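Conserved hypothetical protein BT1257 (Bacteroides thetaiotaomicron, PDB 2FG1) is of unknown function but has the macrodomain fold and probably removes ADP-ribose from ADP-ribosylated thymidine in DNA by hydrolysis. Local coordinates at residues Leu7-Lys10 / Pro16-Ser19; His26-Asn29 / Gly33-Lys36; Tyr78-Ile83 / Lys108-Phe113; Asp101-Cys106 / Glu136-Ile141. All blocks are in the same frame, centred on the assembly; numbering follows the deposited sequence.

Contact 1 (Leu7-Lys10 / Pro16-Ser19); sequences LYIK and PIGS
At the edge strand of the macrodomain sheet, Leu7 and Ile9 on strand 7-10 reach out to meet Ile17, which hangs from the loop leading on to strand 22-29. The meeting is tip to tip and entirely aliphatic. One branch of Ile17 goes to each strand residue: its CD1 meets Leu7 CD2 at 3.8 Å, while its CG2 meets Ile9 CD1 at 3.6 Å. Ile17 CD1 also comes within 4.0 Å of Ile9 CD1, so the Ile9 methyl touches both ends of the fork. Both isoleucines hold CG1 between the backbone N and the carbonyl carbon (chi1 60° in Ile9, 67° in Ile17), which leaves CG2 beside the N; in Ile17 this sends CG2 and CD1 together toward the strand. The contact is small and lies at the surface, and the two backbones stay well apart, Ile9 CA and Ile17 CA being 9.7 Å from each other. Strand 7-10 is held in the sheet by backbone bonds to strand 153-157. The loop has polar fastenings of its own: Lys22 NZ bonds the carbonyl oxygens of Pro16 and Gly18, and Tyr156 OH is hydrogen-bonded to Ile17 N.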
loop_
_atom_site.group_PDB
_atom_site.type_symbol
_atom_site.label_atom_id
_atom_site.label_comp_id
_atom_site.label_asym_id
_atom_site.label_seq_id
_atom_site.Cartn_x
_atom_site.Cartn_y
_atom_site.Cartn_z
ATOM N N LEU A 7 0.117 11.879 -9.357
ATOM C CA LEU A 7 1.423 12.374 -9.751
ATOM C C LEU A 7 2.378 11.191 -9.893
ATOM O O LEU A 7 2.480 10.381 -8.983
ATOM C CB LEU A 7 1.957 13.334 -8.691
ATOM C CG LEU A 7 3.396 13.816 -8.864
ATOM C CD1 LEU A 7 3.520 14.704 -10.095
ATOM C CD2 LEU A 7 3.884 14.518 -7.614
ATOM N N TYR A 8 3.066 11.107 -11.035
ATOM C CA TYR A 8 4.101 10.089 -11.246
ATOM C C TYR A 8 5.448 10.768 -11.310
ATOM O O TYR A 8 5.635 11.699 -12.098
ATOM C CB TYR A 8 3.875 9.329 -12.556
ATOM C CG TYR A 8 2.606 8.529 -12.592
ATOM C CD1 TYR A 8 2.581 7.208 -12.146
ATOM C CD2 TYR A 8 1.430 9.086 -13.107
ATOM C CE1 TYR A 8 1.416 6.464 -12.191
ATOM C CE2 TYR A 8 0.249 8.344 -13.158
ATOM C CZ TYR A 8 0.261 7.041 -12.705
ATOM O OH TYR A 8 -0.884 6.284 -12.731
ATOM N N ILE A 9 6.389 10.295 -10.493
ATOM C CA ILE A 9 7.738 10.838 -10.483
ATOM C C ILE A 9 8.747 9.709 -10.364
ATOM O O ILE A 9 8.390 8.591 -9.997
ATOM C CB ILE A 9 7.970 11.852 -9.317
ATOM C CG1 ILE A 9 7.741 11.190 -7.947
ATOM C CG2 ILE A 9 7.128 13.132 -9.494
ATOM C CD1 ILE A 9 8.152 12.082 -6.779
ATOM N N LYS A 10 10.001 10.025 -10.666
ATOM C CA LYS A 10 11.114 9.134 -10.371
ATOM C C LYS A 10 11.386 9.170 -8.877
ATOM O O LYS A 10 11.333 10.237 -8.252
ATOM C CB LYS A 10 12.395 9.610 -11.070
ATOM C CG LYS A 10 12.308 9.727 -12.574
ATOM C CD LYS A 10 13.634 10.199 -13.191
ATOM C CE LYS A 10 14.124 11.575 -12.706
ATOM N NZ LYS A 10 13.133 12.655 -12.909
ATOM N N PRO A 16 9.460 9.952 0.627
ATOM C CA PRO A 16 8.360 10.667 -0.036
ATOM C C PRO A 16 8.537 12.181 -0.079
ATOM O O PRO A 16 9.105 12.779 0.847
ATOM C CB PRO A 16 7.148 10.296 0.812
ATOM C CG PRO A 16 7.723 10.047 2.187
ATOM C CD PRO A 16 9.039 9.377 1.923
ATOM N N ILE A 17 8.061 12.787 -1.162
ATOM C CA ILE A 17 8.219 14.220 -1.400
ATOM C C ILE A 17 7.217 15.065 -0.629
ATOM O O ILE A 17 6.244 14.558 -0.077
ATOM C CB ILE A 17 8.077 14.563 -2.910
ATOM C CG1 ILE A 17 6.644 14.309 -3.393
ATOM C CG2 ILE A 17 9.133 13.805 -3.727
ATOM C CD1 ILE A 17 6.282 14.964 -4.730
ATOM N N GLY A 18 7.462 16.370 -0.628
ATOM C CA GLY A 18 6.460 17.339 -0.212
ATOM C C GLY A 18 6.389 17.504 1.283
ATOM O O GLY A 18 7.312 17.141 2.012
ATOM N N SER A 19 5.267 18.052 1.729
ATOM C CA SER A 19 5.109 18.463 3.112
ATOM C C SER A 19 3.874 17.815 3.719
ATOM O O SER A 19 3.140 17.080 3.049
ATOM C CB SER A 19 4.983 19.984 3.182
ATOM O OG SER A 19 3.849 20.411 2.450
#

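Contact 2 (His26-Asn29 / Gly33-Lys36); sequences HICN and GWGK
Asn29 and Gly33 clasp each other through two hydrogen bonds at the head of the glycine-rich loop that follows strand 22-29, a loop that in related macrodomains borders the ADP-ribose cleft. Gly33 N sits on a lone pair of Asn29 OD1, in the carbonyl plane, at 3.0 Å. Asn29 ND2 returns a bond to Gly33 O at 2.9 Å, but from a position tilted 34° out of that carbonyl's plane. With both ends of its amide engaged, the Asn29 side chain is fixed against flipping. Asn29 OD1 also takes the N-H of Ile31, closing an Asx turn, and a water links Asn29 N to Gly33 O, which thus has a second donor. Further along, the indole of Trp34 swings back to the strand, its CG anti to the backbone N (chi1 -176°). Its CH2 lies near the plane of the His26 imidazole, at the ring edge, 3.6 Å from His26 CE1, with the two rings almost perpendicular (85°). Two residues on from His26, Cys28 SG approaches the indole obliquely, 3.9 Å from Trp34 CZ3. Outside this shell, the two rings are steadied from their polar ends, Trp34 NE1 by a bond to Ser43 OG and His26 NE2 by one to Asn81 OD1.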
loop_
_atom_site.group_PDB
_atom_site.type_symbol
_atom_site.label_atom_id
_atom_site.label_comp_id
_atom_site.label_asym_id
_atom_site.label_seq_id
_atom_site.Cartn_x
_atom_site.Cartn_y
_atom_site.Cartn_z
ATOM N N HIS A 26 1.452 0.198 0.661
ATOM C CA HIS A 26 1.970 -0.896 -0.160
ATOM C C HIS A 26 1.162 -2.165 0.103
ATOM O O HIS A 26 0.455 -2.267 1.102
ATOM C CB HIS A 26 3.468 -1.088 0.102
ATOM C CG HIS A 26 3.755 -1.665 1.442
ATOM N ND1 HIS A 26 4.352 -2.894 1.594
ATOM C CD2 HIS A 26 3.458 -1.222 2.687
ATOM C CE1 HIS A 26 4.434 -3.178 2.884
ATOM N NE2 HIS A 26 3.892 -2.184 3.567
ATOM N N ILE A 27 1.255 -3.111 -0.823
ATOM C CA ILE A 27 0.452 -4.330 -0.782
ATOM C C ILE A 27 1.232 -5.477 -0.161
ATOM O O ILE A 27 2.311 -5.868 -0.649
ATOM C CB ILE A 27 -0.044 -4.734 -2.186
ATOM C CG1 ILE A 27 -0.991 -3.664 -2.752
ATOM C CG2 ILE A 27 -0.766 -6.083 -2.121
ATOM C CD1 ILE A 27 -1.359 -3.871 -4.228
ATOM N N CYS A 28 0.653 -6.011 0.914
ATOM C CA CYS A 28 1.164 -7.172 1.610
ATOM C C CYS A 28 0.351 -8.404 1.262
ATOM O O CYS A 28 -0.806 -8.325 0.824
ATOM C CB CYS A 28 1.086 -6.930 3.123
ATOM S SG CYS A 28 2.099 -5.595 3.717
ATOM N N ASN A 29 0.957 -9.562 1.467
ATOM C CA ASN A 29 0.232 -10.814 1.293
ATOM C C ASN A 29 -0.452 -11.280 2.577
ATOM O O ASN A 29 -0.210 -10.749 3.678
ATOM C CB ASN A 29 1.158 -11.900 0.747
ATOM C CG ASN A 29 2.281 -12.207 1.697
ATOM O OD1 ASN A 29 2.077 -12.875 2.712
ATOM N ND2 ASN A 29 3.463 -11.669 1.408
ATOM N N GLY A 33 4.315 -13.319 4.670
ATOM C CA GLY A 33 5.609 -13.225 3.981
ATOM C C GLY A 33 6.084 -11.797 3.851
ATOM O O GLY A 33 5.304 -10.921 3.472
ATOM N N TRP A 34 7.356 -11.548 4.155
ATOM C CA TRP A 34 7.922 -10.212 4.003
ATOM C C TRP A 34 9.376 -10.385 3.609
ATOM O O TRP A 34 10.261 -10.497 4.454
ATOM C CB TRP A 34 7.748 -9.441 5.315
ATOM C CG TRP A 34 8.191 -7.997 5.338
ATOM C CD1 TRP A 34 9.473 -7.511 5.293
ATOM C CD2 TRP A 34 7.336 -6.855 5.510
ATOM N NE1 TRP A 34 9.466 -6.132 5.412
ATOM C CE2 TRP A 34 8.167 -5.711 5.543
ATOM C CE3 TRP A 34 5.952 -6.688 5.623
ATOM C CZ2 TRP A 34 7.651 -4.422 5.676
ATOM C CZ3 TRP A 34 5.446 -5.407 5.784
ATOM C CH2 TRP A 34 6.293 -4.297 5.808
ATOM N N GLY A 35 9.630 -10.452 2.309
ATOM C CA GLY A 35 10.984 -10.751 1.857
ATOM C C GLY A 35 11.345 -10.406 0.424
ATOM O O GLY A 35 12.468 -10.662 0.007
ATOM N N LYS A 36 10.403 -9.837 -0.328
ATOM C CA LYS A 36 10.631 -9.551 -1.752
ATOM C C LYS A 36 10.080 -8.189 -2.124
ATOM O O LYS A 36 8.969 -7.845 -1.731
ATOM C CB LYS A 36 9.945 -10.612 -2.626
ATOM C CG LYS A 36 10.341 -12.048 -2.322
ATOM C CD LYS A 36 9.148 -12.999 -2.438
ATOM C CE LYS A 36 9.070 -13.665 -3.799
ATOM N NZ LYS A 36 10.161 -14.668 -3.984
HETATM O O HOH W 1 3.705 -8.743 2.671
#

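Contact 3 (Tyr78-Ile83 / Lys108-Phe113); sequences YVANMI and KEVALF
Tyr78 offers one face of its ring to Phe113 in a T-shaped stack. The Phe113 edge comes in with CZ 3.8 Å above the tyrosine plane, displaced toward the rim where CD1 lies, and the planes stand 76° apart with centroids 5.3 Å from each other. Phe113 can reach this far because its CG is anti to the backbone N (chi1 -178°), which extends the ring from the helix toward the strand. A leucine in place of Tyr78 takes away the flat face and would probably leave part of a gap at the CZ edge of Phe113 and that ring freer to tilt. Two residues on, Ala80 is the point where strand and helix come nearest, its CA 7.6 Å from Val110 CA, yet the methyls only brush, Ala80 CB to Val110 CG2 at 4.2 Å. Here helix 100-117 lies along one face of the mixed macrodomain sheet, running nearly antiparallel to strand 77-85 at 158°, with the short segment axes 10.5 Å apart. Met82, built as selenomethionine, passes the valine at about a right angle and brings SE to 3.8 Å from the same Val110 CG2, with its chain bent at the last torsion.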
loop_
_atom_site.group_PDB
_atom_site.type_symbol
_atom_site.label_atom_id
_atom_site.label_comp_id
_atom_site.label_asym_id
_atom_site.label_seq_id
_atom_site.Cartn_x
_atom_site.Cartn_y
_atom_site.Cartn_z
ATOM N N TYR A 78 3.483 7.791 8.153
ATOM C CA TYR A 78 2.915 6.483 8.449
ATOM C C TYR A 78 3.151 5.545 7.284
ATOM O O TYR A 78 3.289 5.995 6.136
ATOM C CB TYR A 78 1.407 6.575 8.710
ATOM C CG TYR A 78 1.075 7.451 9.885
ATOM C CD1 TYR A 78 0.846 6.904 11.151
ATOM C CD2 TYR A 78 1.014 8.837 9.740
ATOM C CE1 TYR A 78 0.556 7.726 12.240
ATOM C CE2 TYR A 78 0.731 9.664 10.822
ATOM C CZ TYR A 78 0.507 9.096 12.063
ATOM O OH TYR A 78 0.223 9.923 13.133
ATOM N N VAL A 79 3.175 4.245 7.572
ATOM C CA VAL A 79 3.150 3.213 6.541
ATOM C C VAL A 79 1.876 2.402 6.711
ATOM O O VAL A 79 1.539 2.004 7.833
ATOM C CB VAL A 79 4.402 2.292 6.622
ATOM C CG1 VAL A 79 4.292 1.110 5.639
ATOM C CG2 VAL A 79 5.676 3.087 6.385
ATOM N N ALA A 80 1.156 2.176 5.610
ATOM C CA ALA A 80 -0.047 1.362 5.608
ATOM C C ALA A 80 0.275 0.009 5.000
ATOM O O ALA A 80 0.535 -0.099 3.794
ATOM C CB ALA A 80 -1.149 2.068 4.818
ATOM N N ASN A 81 0.270 -1.020 5.847
ATOM C CA ASN A 81 0.458 -2.405 5.407
ATOM C C ASN A 81 -0.921 -2.917 4.977
ATOM O O ASN A 81 -1.768 -3.177 5.820
ATOM C CB ASN A 81 0.983 -3.278 6.565
ATOM C CG ASN A 81 2.378 -2.889 7.050
ATOM O OD1 ASN A 81 3.226 -2.435 6.296
ATOM N ND2 ASN A 81 2.641 -3.159 8.336
HETATM N N MSE A 82 -1.143 -3.023 3.666
HETATM C CA MSE A 82 -2.467 -3.324 3.120
HETATM C C MSE A 82 -2.512 -4.761 2.645
HETATM O O MSE A 82 -1.786 -5.122 1.730
HETATM C CB MSE A 82 -2.756 -2.421 1.911
HETATM C CG MSE A 82 -2.690 -0.909 2.197
HETATM SE SE MSE A 82 -3.329 0.177 0.708
HETATM C CE MSE A 82 -2.130 -0.455 -0.699
ATOM N N ILE A 83 -3.368 -5.591 3.238
ATOM C CA ILE A 83 -3.408 -6.991 2.809
ATOM C C ILE A 83 -4.237 -7.105 1.535
ATOM O O ILE A 83 -5.470 -7.103 1.579
ATOM C CB ILE A 83 -3.918 -7.942 3.911
ATOM C CG1 ILE A 83 -3.061 -7.808 5.175
ATOM C CG2 ILE A 83 -3.893 -9.387 3.399
ATOM C CD1 ILE A 83 -3.525 -8.708 6.315
ATOM N N LYS A 108 -10.220 1.972 0.688
ATOM C CA LYS A 108 -11.328 2.636 1.387
ATOM C C LYS A 108 -10.906 3.002 2.822
ATOM O O LYS A 108 -11.233 4.087 3.323
ATOM C CB LYS A 108 -12.568 1.739 1.428
ATOM C CG LYS A 108 -13.411 1.724 0.148
ATOM C CD LYS A 108 -14.723 0.967 0.362
ATOM C CE LYS A 108 -15.702 1.138 -0.787
ATOM N NZ LYS A 108 -15.155 0.734 -2.097
ATOM N N GLU A 109 -10.188 2.094 3.477
ATOM C CA GLU A 109 -9.729 2.366 4.843
ATOM C C GLU A 109 -8.622 3.429 4.849
ATOM O O GLU A 109 -8.602 4.316 5.723
ATOM C CB GLU A 109 -9.300 1.080 5.562
ATOM C CG GLU A 109 -9.039 1.295 7.060
ATOM C CD GLU A 109 -8.736 0.022 7.819
ATOM O OE1 GLU A 109 -9.031 -1.078 7.313
ATOM O OE2 GLU A 109 -8.214 0.122 8.952
ATOM N N VAL A 110 -7.720 3.368 3.870
ATOM C CA VAL A 110 -6.705 4.401 3.718
ATOM C C VAL A 110 -7.354 5.769 3.471
ATOM O O VAL A 110 -6.882 6.782 3.996
ATOM C CB VAL A 110 -5.709 4.048 2.598
ATOM C CG1 VAL A 110 -4.779 5.218 2.290
ATOM C CG2 VAL A 110 -4.904 2.799 3.003
ATOM N N ALA A 111 -8.435 5.810 2.690
ATOM C CA ALA A 111 -9.116 7.083 2.448
ATOM C C ALA A 111 -9.591 7.717 3.763
ATOM O O ALA A 111 -9.384 8.908 3.990
ATOM C CB ALA A 111 -10.272 6.904 1.483
ATOM N N LEU A 112 -10.225 6.926 4.623
ATOM C CA LEU A 112 -10.700 7.453 5.906
ATOM C C LEU A 112 -9.544 7.927 6.776
ATOM O O LEU A 112 -9.611 8.999 7.376
ATOM C CB LEU A 112 -11.517 6.401 6.649
ATOM C CG LEU A 112 -12.796 5.939 5.957
ATOM C CD1 LEU A 112 -13.365 4.733 6.672
ATOM C CD2 LEU A 112 -13.806 7.038 5.907
ATOM N N PHE A 113 -8.483 7.134 6.829
ATOM C CA PHE A 113 -7.326 7.475 7.654
ATOM C C PHE A 113 -6.658 8.771 7.168
ATOM O O PHE A 113 -6.339 9.662 7.973
ATOM C CB PHE A 113 -6.330 6.306 7.646
ATOM C CG PHE A 113 -5.112 6.521 8.511
ATOM C CD1 PHE A 113 -5.063 6.004 9.799
ATOM C CD2 PHE A 113 -4.005 7.206 8.027
ATOM C CE1 PHE A 113 -3.925 6.183 10.600
ATOM C CE2 PHE A 113 -2.866 7.404 8.823
ATOM C CZ PHE A 113 -2.831 6.888 10.106
#

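Contact 4 (Asp101-Cys106 / Glu136-Ile141); sequences DAVRQC and ELMEQI
The Arg104 guanidinium lies over Ile141, whose CG2 methyl is centred beneath one face, 4.1 Å from the plane. At the rim of the group Arg104 NH2 comes 3.7 Å from Ile141 CG1, and the aliphatic root joins in, Arg104 CB to Ile141 CG2 at 3.8 Å. The arginine chain starts out extended and then bends at chi3 (-65°), which folds the flat end across the isoleucine. From there the two terminal nitrogens are taken up by acids further along helix 135-147, NH2 in a salt bridge with Glu144 and NH1 in one with Glu145, so the rotation of the group is fixed from its polar side while Ile141 fills in under its face. An alanine here keeps CB but removes the guanidinium, and would probably cost Glu144 its arginine partner, leave Glu145 with Lys108 alone of the two bases, and uncover one flank of Ile141. The helices are the connections of two successive beta-alpha-beta crossovers of the macrodomain, one from strand 77-85 to strand 120-123, the next from strand 120-123 to strand 153-157, and they pack side by side. Their backbones are close, with Arg104 CA 6.3 Å from Ile141 CA. Deeper in, Met138, a selenomethionine, has its chain bent at chi2 (64°), which brings SE to 3.7 Å from Val103 CG1, the two side chains crossing at about a right angle.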
loop_
_atom_site.group_PDB
_atom_site.type_symbol
_atom_site.label_atom_id
_atom_site.label_comp_id
_atom_site.label_asym_id
_atom_site.label_seq_id
_atom_site.Cartn_x
_atom_site.Cartn_y
_atom_site.Cartn_z
ATOM N N ASP A 101 -10.314 -6.474 -5.593
ATOM C CA ASP A 101 -11.360 -6.126 -4.623
ATOM C C ASP A 101 -10.793 -5.903 -3.219
ATOM O O ASP A 101 -11.197 -4.969 -2.506
ATOM C CB ASP A 101 -12.521 -7.137 -4.627
ATOM C CG ASP A 101 -12.089 -8.588 -4.365
ATOM O OD1 ASP A 101 -10.898 -8.962 -4.486
ATOM O OD2 ASP A 101 -12.993 -9.404 -4.064
ATOM N N ALA A 102 -9.832 -6.735 -2.837
ATOM C CA ALA A 102 -9.149 -6.552 -1.565
ATOM C C ALA A 102 -8.390 -5.231 -1.526
ATOM O O ALA A 102 -8.474 -4.490 -0.543
ATOM C CB ALA A 102 -8.205 -7.721 -1.286
ATOM N N VAL A 103 -7.653 -4.913 -2.590
ATOM C CA VAL A 103 -6.926 -3.651 -2.635
ATOM C C VAL A 103 -7.897 -2.484 -2.525
ATOM O O VAL A 103 -7.622 -1.530 -1.818
ATOM C CB VAL A 103 -6.032 -3.515 -3.894
ATOM C CG1 VAL A 103 -5.311 -2.170 -3.894
ATOM C CG2 VAL A 103 -5.015 -4.655 -3.943
ATOM N N ARG A 104 -9.025 -2.558 -3.221
ATOM C CA ARG A 104 -10.024 -1.490 -3.128
ATOM C C ARG A 104 -10.521 -1.326 -1.689
ATOM O O ARG A 104 -10.602 -0.196 -1.188
ATOM C CB ARG A 104 -11.187 -1.728 -4.074
ATOM C CG ARG A 104 -12.217 -0.613 -3.939
ATOM C CD ARG A 104 -13.428 -0.835 -4.787
ATOM N NE ARG A 104 -13.161 -0.806 -6.221
ATOM C CZ ARG A 104 -13.114 0.308 -6.948
ATOM N NH1 ARG A 104 -13.230 1.512 -6.370
ATOM N NH2 ARG A 104 -12.910 0.231 -8.257
ATOM N N GLN A 105 -10.821 -2.436 -1.022
ATOM C CA GLN A 105 -11.264 -2.375 0.377
ATOM C C GLN A 105 -10.185 -1.745 1.256
ATOM O O GLN A 105 -10.480 -0.899 2.110
ATOM C CB GLN A 105 -11.667 -3.758 0.892
ATOM C CG GLN A 105 -12.181 -3.746 2.336
ATOM C CD GLN A 105 -12.751 -5.068 2.797
ATOM O OE1 GLN A 105 -12.342 -6.142 2.349
ATOM N NE2 GLN A 105 -13.730 -4.997 3.696
ATOM N N CYS A 106 -8.933 -2.127 1.030
ATOM C CA CYS A 106 -7.830 -1.511 1.756
ATOM C C CYS A 106 -7.796 -0.007 1.528
ATOM O O CYS A 106 -7.628 0.771 2.470
ATOM C CB CYS A 106 -6.494 -2.091 1.295
ATOM S SG CYS A 106 -6.202 -3.840 1.660
ATOM N N GLU A 136 -3.163 -0.369 -15.480
ATOM C CA GLU A 136 -4.316 0.323 -16.060
ATOM C C GLU A 136 -5.587 0.112 -15.235
ATOM O O GLU A 136 -6.488 0.957 -15.227
ATOM C CB GLU A 136 -4.528 -0.093 -17.525
ATOM C CG GLU A 136 -4.031 -1.496 -17.881
ATOM C CD GLU A 136 -2.582 -1.508 -18.350
ATOM O OE1 GLU A 136 -1.691 -1.807 -17.526
ATOM O OE2 GLU A 136 -2.335 -1.212 -19.541
ATOM N N LEU A 137 -5.645 -1.007 -14.525
ATOM C CA LEU A 137 -6.764 -1.303 -13.647
ATOM C C LEU A 137 -6.539 -0.721 -12.242
ATOM O O LEU A 137 -7.405 -0.027 -11.701
ATOM C CB LEU A 137 -6.972 -2.821 -13.589
ATOM C CG LEU A 137 -8.348 -3.429 -13.311
ATOM C CD1 LEU A 137 -8.762 -3.174 -11.878
ATOM C CD2 LEU A 137 -9.414 -2.940 -14.303
HETATM N N MSE A 138 -5.376 -1.014 -11.662
HETATM C CA MSE A 138 -4.982 -0.529 -10.351
HETATM C C MSE A 138 -5.099 0.996 -10.270
HETATM O O MSE A 138 -5.617 1.543 -9.288
HETATM C CB MSE A 138 -3.547 -0.967 -10.085
HETATM C CG MSE A 138 -3.118 -0.783 -8.663
HETATM SE SE MSE A 138 -4.139 -1.896 -7.423
HETATM C CE MSE A 138 -3.471 -3.553 -7.970
ATOM N N GLU A 139 -4.663 1.669 -11.327
ATOM C CA GLU A 139 -4.723 3.127 -11.377
ATOM C C GLU A 139 -6.162 3.631 -11.245
ATOM O O GLU A 139 -6.419 4.622 -10.554
ATOM C CB GLU A 139 -4.099 3.645 -12.679
ATOM C CG GLU A 139 -4.010 5.157 -12.735
ATOM C CD GLU A 139 -3.607 5.697 -14.085
ATOM O OE1 GLU A 139 -3.970 5.074 -15.104
ATOM O OE2 GLU A 139 -2.954 6.766 -14.121
ATOM N N GLN A 140 -7.092 2.942 -11.893
ATOM C CA GLN A 140 -8.503 3.340 -11.861
ATOM C C GLN A 140 -9.054 3.230 -10.434
ATOM O O GLN A 140 -9.774 4.116 -9.962
ATOM C CB GLN A 140 -9.316 2.507 -12.851
ATOM C CG GLN A 140 -10.786 2.924 -12.943
ATOM C CD GLN A 140 -10.975 4.361 -13.398
ATOM O OE1 GLN A 140 -10.299 4.831 -14.311
ATOM N NE2 GLN A 140 -11.923 5.060 -12.775
ATOM N N ILE A 141 -8.697 2.163 -9.732
ATOM C CA ILE A 141 -9.113 1.997 -8.340
ATOM C C ILE A 141 -8.563 3.122 -7.458
ATOM O O ILE A 141 -9.292 3.690 -6.624
ATOM C CB ILE A 141 -8.687 0.622 -7.787
ATOM C CG1 ILE A 141 -9.321 -0.509 -8.613
ATOM C CG2 ILE A 141 -9.065 0.492 -6.310
ATOM C CD1 ILE A 141 -8.736 -1.900 -8.308
#

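How the contacts relate
From the N terminus, contact 1 closes the first loop, bringing 16-19 back to edge strand 7-10, and contact 2 then closes the next, folding 33-36 onto the end of strand 22-29. These are in series and local. Contacts 3 and 4 are longer and cross, their segments alternating along the chain: helix 100-117 gives one part to strand 77-85 and another to helix 135-147. Contacts 2 and 3 meet in the sheet, where Cys28 N probably bonds Met82 O. Contacts 2 and 4 touch through Ile27 and Val103. A probable hydrogen bond, Tyr8 OH to Glu139 OE2 at 2.5 Å, joins contact 4 back to the first strand.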